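Local coordinates for DPS Protein (Brevibacillus brevis, PDB 1N1Q) that oxidises ferrous iron at di-nuclear ferroxidase centres, stores it as a ferric mineral inside a hollow dodecamer and probably binds and protects DNA in starved cells, at the interface of chains A and B and the interface of chains B and C. Coordinates in Å, arbitrary orientation; residue numbers count along the deposited sequence, not the author numbering. Chains: chain A/B/C, DPS Protein.

Contact 1: the interface of chains A and B. Residues chain A 73-76; chain B 25, 79, 86.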
loop_
_atom_site.group_PDB
_atom_site.type_symbol
_atom_site.label_atom_id
_atom_site.label_comp_id
_atom_site.label_asym_id
_atom_site.label_seq_id
_atom_site.Cartn_x
_atom_site.Cartn_y
_atom_site.Cartn_z
ATOM N N ALA A 73 -10.189 21.153 12.040
ATOM C CA ALA A 73 -10.109 19.863 11.387
ATOM C C ALA A 73 -11.410 19.084 11.245
ATOM O O ALA A 73 -11.459 17.886 11.515
ATOM C CB ALA A 73 -9.061 19.006 12.105
ATOM N N THR A 74 -12.460 19.778 10.828
ATOM C CA THR A 74 -13.763 19.173 10.578
ATOM C C THR A 74 -14.369 20.039 9.494
ATOM O O THR A 74 -13.981 21.204 9.345
ATOM C CB THR A 74 -14.706 19.200 11.808
ATOM O OG1 THR A 74 -14.990 20.558 12.163
ATOM C CG2 THR A 74 -14.080 18.459 12.989
ATOM N N LEU A 75 -15.293 19.479 8.723
ATOM C CA LEU A 75 -15.935 20.242 7.666
ATOM C C LEU A 75 -16.882 21.253 8.285
ATOM O O LEU A 75 -17.039 22.363 7.774
ATOM C CB LEU A 75 -16.713 19.317 6.724
ATOM C CG LEU A 75 -15.946 18.178 6.052
ATOM C CD1 LEU A 75 -16.799 17.620 4.919
ATOM C CD2 LEU A 75 -14.613 18.682 5.508
ATOM N N ALA A 76 -17.512 20.863 9.387
ATOM C CA ALA A 76 -18.453 21.738 10.079
ATOM C C ALA A 76 -17.764 23.023 10.522
ATOM O O ALA A 76 -18.264 24.122 10.269
ATOM C CB ALA A 76 -19.052 21.007 11.288
ATOM N N VAL B 25 -10.702 15.055 5.588
ATOM C CA VAL B 25 -10.451 15.973 6.697
ATOM C C VAL B 25 -10.290 15.258 8.036
ATOM O O VAL B 25 -9.514 15.695 8.888
ATOM C CB VAL B 25 -11.565 17.044 6.790
ATOM C CG1 VAL B 25 -11.509 17.775 8.143
ATOM C CG2 VAL B 25 -11.382 18.045 5.670
ATOM N N LEU B 79 -21.460 16.683 4.253
ATOM C CA LEU B 79 -21.865 16.479 5.641
ATOM C C LEU B 79 -23.278 15.915 5.699
ATOM O O LEU B 79 -23.598 15.056 6.519
ATOM C CB LEU B 79 -21.835 17.806 6.403
ATOM C CG LEU B 79 -20.476 18.246 6.943
ATOM C CD1 LEU B 79 -20.574 19.655 7.519
ATOM C CD2 LEU B 79 -20.030 17.251 8.008
ATOM N N GLU B 86 -17.565 13.017 11.874
ATOM C CA GLU B 86 -16.327 13.765 11.933
ATOM C C GLU B 86 -15.662 13.441 13.268
ATOM O O GLU B 86 -16.311 12.925 14.181
ATOM C CB GLU B 86 -16.624 15.257 11.812
ATOM C CG GLU B 86 -17.390 15.592 10.535
ATOM C CD GLU B 86 -17.062 16.971 10.008
ATOM O OE1 GLU B 86 -17.728 17.947 10.405
ATOM O OE2 GLU B 86 -16.114 17.077 9.205
#
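B:Glu86 sets its carboxylate at the N-terminal start of the short helix 75-81 of chain A, and both oxygens take backbone N-H groups there. OE2 of B:Glu86 accepts from N of A:Leu75 at 2.6 Å along a nearly straight line, 173° at the hydrogen. OE1 of B:Glu86 accepts from N of A:Ala76 at 3.1 Å, and each oxygen uses its syn lone pair, so the carboxylate acts as a fork that caps the helix start. CG of B:Glu86 lies beside its backbone N (chi1 -57°), and with a modest bend at chi2 the chain brings the acid to the two amides; the positive end of the helix dipole probably stabilises its negative charge. The side chain of A:Leu75 crosses that of B:Glu86 at about a right angle; its CD2 presses on CG2 of B:Val25, a tight 3.3 Å pair. On the other flank CG of B:Leu79 reaches CB of A:Leu75 at 3.9 Å. With B:Glu86 cut back to alanine, the amides of A:Leu75 and A:Ala76 would probably lose these acceptors, and the helix start its tie to chain B. Repeated with the chains exchanged, the cap and its apolar flanks tie the short helix of each subunit to its two-fold partner within the dodecamer.

Contact 2: the interface of chains A and B. Residues chain A 24, 54; chain B 24, 54.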
loop_
_atom_site.group_PDB
_atom_site.type_symbol
_atom_site.label_atom_id
_atom_site.label_comp_id
_atom_site.label_asym_id
_atom_site.label_seq_id
_atom_site.Cartn_x
_atom_site.Cartn_y
_atom_site.Cartn_z
ATOM N N TYR A 24 -10.494 23.429 -1.369
ATOM C CA TYR A 24 -10.067 22.128 -1.874
ATOM C C TYR A 24 -11.250 21.474 -2.581
ATOM O O TYR A 24 -11.107 20.892 -3.657
ATOM C CB TYR A 24 -9.589 21.235 -0.727
ATOM C CG TYR A 24 -9.191 19.838 -1.165
ATOM C CD1 TYR A 24 -7.989 19.605 -1.841
ATOM C CD2 TYR A 24 -10.019 18.750 -0.903
ATOM C CE1 TYR A 24 -7.625 18.319 -2.241
ATOM C CE2 TYR A 24 -9.666 17.463 -1.300
ATOM C CZ TYR A 24 -8.469 17.253 -1.964
ATOM O OH TYR A 24 -8.116 15.975 -2.337
ATOM N N SER A 54 -4.416 21.522 -1.154
ATOM C CA SER A 54 -4.093 20.418 -0.268
ATOM C C SER A 54 -2.799 20.725 0.495
ATOM O O SER A 54 -2.670 20.397 1.679
ATOM C CB SER A 54 -3.945 19.139 -1.098
ATOM O OG SER A 54 -3.635 18.022 -0.290
ATOM N N TYR B 24 -11.271 12.716 4.246
ATOM C CA TYR B 24 -10.065 13.450 3.873
ATOM C C TYR B 24 -9.702 14.390 5.021
ATOM O O TYR B 24 -8.541 14.504 5.393
ATOM C CB TYR B 24 -10.297 14.258 2.592
ATOM C CG TYR B 24 -9.110 15.104 2.180
ATOM C CD1 TYR B 24 -7.985 14.523 1.597
ATOM C CD2 TYR B 24 -9.112 16.487 2.369
ATOM C CE1 TYR B 24 -6.887 15.303 1.207
ATOM C CE2 TYR B 24 -8.033 17.267 1.990
ATOM C CZ TYR B 24 -6.922 16.677 1.408
ATOM O OH TYR B 24 -5.846 17.451 1.029
ATOM N N SER B 54 -7.970 11.366 -1.033
ATOM C CA SER B 54 -7.975 12.362 -2.088
ATOM C C SER B 54 -8.173 11.687 -3.444
ATOM O O SER B 54 -8.859 12.213 -4.315
ATOM C CB SER B 54 -6.653 13.140 -2.060
ATOM O OG SER B 54 -6.619 14.117 -3.081
#
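The phenol rings of A:Tyr24 and B:Tyr24 stack face to face across the two-fold axis, with centroids 4.4 Å apart and planes 4° from parallel. They come from opposite sides of the interface and are slipped: CE2 of each ring lies over the rim of the other, and the CE2 atoms of A:Tyr24 and B:Tyr24 are 3.7 Å apart. At its in-plane edge each ring meets the serine of the opposite subunit, B:Ser54 for A:Tyr24 and A:Ser54 for B:Tyr24. The serine hydroxyls donate to the phenol oxygens, OG of B:Ser54 to OH of A:Tyr24 at 2.5 Å and OG of A:Ser54 to OH of B:Tyr24 at 2.6 Å. Stack and edge bond together probably hold each ring in tilt and reach, since sliding one phenol along the other would lengthen its bond to the serine. The tyrosines stand on helix 4-33, with CG anti to the backbone N (chi1 177°), which sends the rings across the interface toward helix 39-66 of the neighbour. This small symmetric cluster of aromatic and hydroxyl groups therefore joins two helices of each subunit to those of its mate, in a two-fold interface, the kind at which the ferroxidase centres of this protein lie. Beside the short hydrogen bond, CB of B:Ser54 also comes within 3.2 Å of OH of A:Tyr24.

Contact 3: the interface of chains B and C. Residues chain B 146, 149; chain C 34-36, 39.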
loop_
_atom_site.group_PDB
_atom_site.type_symbol
_atom_site.label_atom_id
_atom_site.label_comp_id
_atom_site.label_asym_id
_atom_site.label_seq_id
_atom_site.Cartn_x
_atom_site.Cartn_y
_atom_site.Cartn_z
ATOM N N ALA B 146 -4.304 -5.271 13.734
ATOM C CA ALA B 146 -3.104 -5.937 14.241
ATOM C C ALA B 146 -2.351 -4.976 15.155
ATOM O O ALA B 146 -1.858 -5.358 16.216
ATOM C CB ALA B 146 -2.211 -6.382 13.081
ATOM N N GLU B 149 -3.835 -4.900 18.591
ATOM C CA GLU B 149 -3.748 -6.122 19.392
ATOM C C GLU B 149 -2.639 -6.064 20.439
ATOM O O GLU B 149 -2.602 -5.120 21.245
ATOM C CB GLU B 149 -3.510 -7.312 18.473
ATOM C CG GLU B 149 -4.796 -7.861 17.878
ATOM C CD GLU B 149 -4.534 -8.832 16.761
ATOM O OE1 GLU B 149 -3.379 -9.289 16.597
ATOM O OE2 GLU B 149 -5.499 -9.133 16.051
ATOM O OXT GLU B 149 -1.831 -7.007 20.482
ATOM N N VAL C 34 3.144 -10.708 12.700
ATOM C CA VAL C 34 3.490 -9.778 13.764
ATOM C C VAL C 34 2.289 -8.874 14.061
ATOM O O VAL C 34 1.476 -8.602 13.182
ATOM C CB VAL C 34 4.701 -8.898 13.369
ATOM C CG1 VAL C 34 4.319 -7.966 12.215
ATOM C CG2 VAL C 34 5.178 -8.090 14.572
ATOM N N ASN C 35 2.167 -8.439 15.310
ATOM C CA ASN C 35 1.087 -7.545 15.707
ATOM C C ASN C 35 1.547 -6.734 16.916
ATOM O O ASN C 35 2.655 -6.929 17.424
ATOM C CB ASN C 35 -0.205 -8.320 16.039
ATOM C CG ASN C 35 -0.058 -9.244 17.241
ATOM O OD1 ASN C 35 0.710 -8.969 18.167
ATOM N ND2 ASN C 35 -0.829 -10.328 17.249
ATOM N N GLY C 36 0.700 -5.823 17.381
ATOM C CA GLY C 36 1.084 -4.998 18.513
ATOM C C GLY C 36 1.445 -3.608 18.017
ATOM O O GLY C 36 1.429 -3.366 16.812
ATOM N N PHE C 39 3.769 -3.056 15.025
ATOM C CA PHE C 39 3.377 -3.774 13.819
ATOM C C PHE C 39 3.942 -3.182 12.530
ATOM O O PHE C 39 4.559 -3.893 11.731
ATOM C CB PHE C 39 1.857 -3.818 13.669
ATOM C CG PHE C 39 1.415 -4.349 12.331
ATOM C CD1 PHE C 39 1.433 -5.720 12.069
ATOM C CD2 PHE C 39 1.084 -3.477 11.296
ATOM C CE1 PHE C 39 1.142 -6.212 10.806
ATOM C CE2 PHE C 39 0.791 -3.959 10.021
ATOM C CZ PHE C 39 0.821 -5.333 9.777
#
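The C-terminal end of helix 124-148 of chain B meets the connection between helices 4-33 and 39-66 of chain C, where C:Asn35 and C:Gly36 lie against the last helical turn. The anchoring bond is between backbones: N of C:Gly36 donates to the carbonyl O of B:Ala146 at 2.8 Å, nearly straight at 176°. With the chain ending at B:Glu149, this carbonyl has no residue four positions further on to bond, as it would in a continuing helix, and the neighbouring subunit supplies a partner. The methyl of B:Ala146 rests over one face of the C:Phe39 ring, toward its rim, with CB 3.8 Å from CD1 of that ring. C:Phe39 begins helix 39-66, so the connection and the start of the helix that follows both touch B:Ala146. C:Asn35 turns its side chain toward the chain B terminus, CG placed between its backbone N and carbonyl carbon (chi1 64°), and CB of C:Asn35 lies 4.1 Å from CB of B:Ala146. There it crosses the poorly ordered B:Glu149 at about a right angle, the amide and carboxylate planes 87° apart. Although ND2 of C:Asn35 and OE1 of B:Glu149 are close, the amide hydrogens are not directed at the oxygen, and no hydrogen bond is made. The link is one of the subunit junctions of the dodecameric shell. Flanking it, CB of C:Asn35 sits 3.4 Å from the carbonyl O of B:Ala146.

Contacts 1 and 2 belong to the same two-fold interface of chains A and B, their C-alpha centres about 12 Å apart. Helix 4-33 of chain B serves both, through neighbouring positions: B:Val25 in contact 1 and B:Tyr24 in contact 2. The C-alpha centre of contact 3 lies about 30 Å from those of the other two, on another face of chain B, where chain C is met by a different, non-two-fold pairing. Helix 39-66 takes part in contacts 2 and 3, in its middle and at its start. One subunit thus uses separate surfaces for two kinds of neighbour, which fits the closing of a twelve-subunit hollow shell.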